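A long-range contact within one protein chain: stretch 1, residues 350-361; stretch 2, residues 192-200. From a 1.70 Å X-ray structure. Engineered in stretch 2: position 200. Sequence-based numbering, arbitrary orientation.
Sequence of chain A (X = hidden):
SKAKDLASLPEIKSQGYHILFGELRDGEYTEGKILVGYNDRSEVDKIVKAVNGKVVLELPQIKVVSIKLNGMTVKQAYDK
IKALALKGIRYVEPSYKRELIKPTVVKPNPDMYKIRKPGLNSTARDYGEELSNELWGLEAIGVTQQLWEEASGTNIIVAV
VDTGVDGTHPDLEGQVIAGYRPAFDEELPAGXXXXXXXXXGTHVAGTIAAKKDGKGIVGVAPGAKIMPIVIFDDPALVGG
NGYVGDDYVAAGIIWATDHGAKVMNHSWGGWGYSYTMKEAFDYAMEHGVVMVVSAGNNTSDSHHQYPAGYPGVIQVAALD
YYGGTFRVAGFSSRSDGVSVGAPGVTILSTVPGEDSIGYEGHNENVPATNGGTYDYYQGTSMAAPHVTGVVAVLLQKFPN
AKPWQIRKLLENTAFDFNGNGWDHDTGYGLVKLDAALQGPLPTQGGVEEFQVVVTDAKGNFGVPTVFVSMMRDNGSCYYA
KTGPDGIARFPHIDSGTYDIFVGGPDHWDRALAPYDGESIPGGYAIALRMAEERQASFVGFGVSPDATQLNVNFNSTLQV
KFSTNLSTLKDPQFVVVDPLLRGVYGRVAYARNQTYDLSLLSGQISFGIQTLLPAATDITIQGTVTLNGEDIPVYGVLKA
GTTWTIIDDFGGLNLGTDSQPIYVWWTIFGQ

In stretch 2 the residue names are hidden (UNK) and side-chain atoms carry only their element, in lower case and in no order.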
# COMPACT_ATOMS: atom_id res chain seq x y z
N THR A 350 26.00 -10.10 -11.18
CA THR A 350 27.00 -9.38 -10.41
C THR A 350 26.68 -9.30 -8.91
O THR A 350 25.52 -9.11 -8.54
CB THR A 350 27.11 -7.93 -10.94
OG1 THR A 350 25.80 -7.38 -11.11
CG2 THR A 350 27.81 -7.90 -12.30
N VAL A 351 27.68 -9.48 -8.06
CA VAL A 351 27.48 -9.30 -6.62
C VAL A 351 28.64 -8.42 -6.17
O VAL A 351 29.67 -8.33 -6.85
CB VAL A 351 27.44 -10.64 -5.79
CG1 VAL A 351 26.25 -11.49 -6.22
CG2 VAL A 351 28.76 -11.40 -5.90
N PRO A 352 28.48 -7.72 -5.04
CA PRO A 352 29.56 -6.85 -4.56
C PRO A 352 30.85 -7.61 -4.34
O PRO A 352 30.83 -8.78 -3.96
CB PRO A 352 28.99 -6.27 -3.27
CG PRO A 352 27.96 -7.28 -2.85
CD PRO A 352 27.32 -7.67 -4.13
N GLY A 353 31.98 -6.96 -4.60
CA GLY A 353 33.27 -7.60 -4.42
C GLY A 353 33.61 -7.89 -2.96
O GLY A 353 32.99 -7.36 -2.06
N GLU A 354 34.63 -8.73 -2.75
CA GLU A 354 35.04 -9.12 -1.40
C GLU A 354 35.23 -7.97 -0.42
O GLU A 354 34.88 -8.11 0.75
CB GLU A 354 36.32 -9.95 -1.47
CG GLU A 354 36.13 -11.28 -2.17
CD GLU A 354 37.32 -12.20 -1.98
OE1 GLU A 354 37.91 -12.16 -0.88
OE2 GLU A 354 37.65 -12.96 -2.91
N ASP A 355 35.78 -6.86 -0.89
CA ASP A 355 36.00 -5.72 -0.01
C ASP A 355 34.97 -4.61 -0.18
O ASP A 355 35.19 -3.47 0.22
CB ASP A 355 37.41 -5.14 -0.23
CG ASP A 355 38.51 -6.13 0.12
OD1 ASP A 355 38.33 -6.91 1.08
OD2 ASP A 355 39.55 -6.13 -0.56
N SER A 356 33.83 -4.96 -0.78
CA SER A 356 32.77 -3.98 -0.97
C SER A 356 31.87 -3.96 0.26
O SER A 356 31.87 -4.91 1.05
CB SER A 356 31.96 -4.31 -2.24
OG SER A 356 32.75 -4.05 -3.40
N ILE A 357 31.11 -2.88 0.44
CA ILE A 357 30.24 -2.73 1.60
C ILE A 357 29.26 -3.88 1.79
O ILE A 357 29.16 -4.45 2.88
CB ILE A 357 29.41 -1.42 1.52
CG1 ILE A 357 30.36 -0.22 1.38
CG2 ILE A 357 28.54 -1.26 2.78
CD1 ILE A 357 29.65 1.10 1.04
N GLY A 358 28.55 -4.23 0.72
CA GLY A 358 27.56 -5.29 0.81
C GLY A 358 27.97 -6.71 0.45
O GLY A 358 27.11 -7.51 0.07
N TYR A 359 29.25 -7.04 0.55
CA TYR A 359 29.68 -8.41 0.24
C TYR A 359 28.95 -9.49 1.05
O TYR A 359 28.84 -9.40 2.27
CB TYR A 359 31.19 -8.56 0.49
CG TYR A 359 31.72 -9.92 0.08
CD1 TYR A 359 31.79 -10.28 -1.27
CD2 TYR A 359 32.16 -10.84 1.03
CE1 TYR A 359 32.28 -11.53 -1.66
CE2 TYR A 359 32.64 -12.10 0.66
CZ TYR A 359 32.70 -12.43 -0.69
OH TYR A 359 33.17 -13.67 -1.07
N GLU A 360 28.45 -10.52 0.35
CA GLU A 360 27.76 -11.64 0.99
C GLU A 360 28.20 -12.95 0.36
O GLU A 360 27.43 -13.92 0.30
CB GLU A 360 26.24 -11.51 0.85
CG GLU A 360 25.66 -10.30 1.55
CD GLU A 360 24.16 -10.42 1.68
OE1 GLU A 360 23.69 -11.45 2.21
OE2 GLU A 360 23.45 -9.49 1.24
N GLY A 361 29.44 -12.97 -0.10
CA GLY A 361 29.99 -14.16 -0.74
C GLY A 361 29.85 -14.10 -2.25
O GLY A 361 29.20 -13.21 -2.79
N UNK A 192 29.65 4.71 -7.76
CA UNK A 192 30.13 4.36 -6.43
C UNK A 192 29.44 3.15 -5.83
O UNK A 192 28.39 2.74 -6.29
c UNK A 192 30.02 5.56 -5.46
c UNK A 192 30.75 6.77 -6.06
o UNK A 192 28.65 5.91 -5.27
N UNK A 193 30.07 2.57 -4.81
CA UNK A 193 29.52 1.41 -4.11
C UNK A 193 28.51 1.89 -3.06
O UNK A 193 28.89 2.57 -2.09
c UNK A 193 30.20 -0.51 -2.58
o UNK A 193 29.02 -0.90 -2.68
c UNK A 193 30.67 0.65 -3.45
o UNK A 193 31.03 -1.04 -1.81
N UNK A 194 27.23 1.57 -3.25
CA UNK A 194 26.20 1.97 -2.29
C UNK A 194 25.51 0.74 -1.72
O UNK A 194 24.40 0.83 -1.21
o UNK A 194 24.55 2.26 -4.07
c UNK A 194 25.16 2.89 -2.95
N UNK A 195 26.20 -0.40 -1.74
CA UNK A 195 25.64 -1.66 -1.27
C UNK A 195 25.48 -1.80 0.25
O UNK A 195 25.78 -2.84 0.83
o UNK A 195 27.82 -2.81 -1.47
c UNK A 195 26.45 -2.84 -1.86
N UNK A 196 24.98 -0.75 0.90
CA UNK A 196 24.78 -0.75 2.34
C UNK A 196 23.92 -1.89 2.91
O UNK A 196 24.17 -2.36 4.02
c UNK A 196 24.17 0.58 2.77
o UNK A 196 27.58 4.96 1.64
c UNK A 196 27.06 3.05 2.95
c UNK A 196 26.22 1.98 3.23
c UNK A 196 24.75 2.66 1.47
c UNK A 196 25.06 1.77 2.49
c UNK A 196 26.74 3.92 1.92
c UNK A 196 25.59 3.73 1.18
N UNK A 197 22.91 -2.33 2.15
CA UNK A 197 22.02 -3.37 2.65
C UNK A 197 22.35 -4.81 2.29
O UNK A 197 21.63 -5.73 2.68
N UNK A 198 23.42 -5.01 1.54
CA UNK A 198 23.78 -6.36 1.17
C UNK A 198 24.01 -6.48 -0.32
O UNK A 198 24.14 -5.47 -1.02
N UNK A 199 23.97 -7.71 -0.83
CA UNK A 199 24.26 -8.00 -2.23
C UNK A 199 23.12 -7.98 -3.24
O UNK A 199 23.38 -7.88 -4.44
o UNK A 199 24.03 -10.38 -1.92
c UNK A 199 24.95 -9.36 -2.32
N UNK A 200 21.87 -8.07 -2.78
CA UNK A 200 20.72 -8.13 -3.69
C UNK A 200 20.64 -7.08 -4.78
O UNK A 200 20.50 -7.42 -5.95
c UNK A 200 19.43 -8.14 -2.90
O HOH W 1 20.92 -8.76 0.13

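Position 192 carries three side-chain atoms, a carbon that branches to one oxygen and one carbon. A branch of this kind at CB is threonine; Thr 192 makes no contact with stretch 1.

At position 193 a carbon leads to a second carbon bearing two oxygens, a short carboxylate. One of these oxygens lies 2.9 Å from Ile 357 N, and the residue is Asp 193. The oxygen is OD2, which accepts a nearly straight hydrogen bond (167°) from that amide and also packs 3.4 Å from Ser 356 CB.

Position 194 has one carbon and one oxygen. It is Ser 194, whose CB points away from stretch 1 and whose hydroxyl is bonded elsewhere in the structure.

Position 195 again shows one carbon and one oxygen, but here the oxygen approaches Gly 358 N to 2.7 Å. This is Ser 195. Its OG accepts a hydrogen bond from that amide and donates one to Asp 193 OD1 (2.6 Å), while Ser 195 N binds the same OD1 at 3.0 Å, which ties the two acceptors together.

At position 196 a carbon leads to a six-carbon ring bearing an oxygen, and the ring packs against Ile 357. This is Tyr 196; its CB points away, but its CE1 comes to 3.8 Å from Ile 357 CD1, an apolar contact.

Positions 197 and 198 have no side-chain atoms and are Gly 197 and Gly 198. The first barely touches stretch 1. The second closes a type I turn begun at Ser 195; its phi/psi of 129/-162 calls for glycine, and a CB would also fall 2.3 Å from Glu 360 OE2.

Position 199 has one carbon and one oxygen, with its CB 3.4 Å from Pro 352 CD. It is Ser 199. Its backbone N donates a hydrogen bond to Glu 360 OE2 (2.8 Å, 163°).

A single side-chain carbon at position 200 identifies Ala 200, an engineered replacement for histidine. It points away, but a water accepts from Ala 200 N (3.1 Å) and donates to Glu 360 OE2 (2.9 Å).

The contact thus joins two loops by reciprocal side chain-to-backbone bonds: Asp 193 and Ser 195 receive the amides of Ile 357 and Gly 358, while Glu 360 receives that of Ser 199. Close packing between them depends on glycine, since a CB on Gly 358 would stand 2.3 Å from Ser 195 O and 2.5 Å from Gly 198 O.

Stretch 2 192-200: TDSSYGGSA
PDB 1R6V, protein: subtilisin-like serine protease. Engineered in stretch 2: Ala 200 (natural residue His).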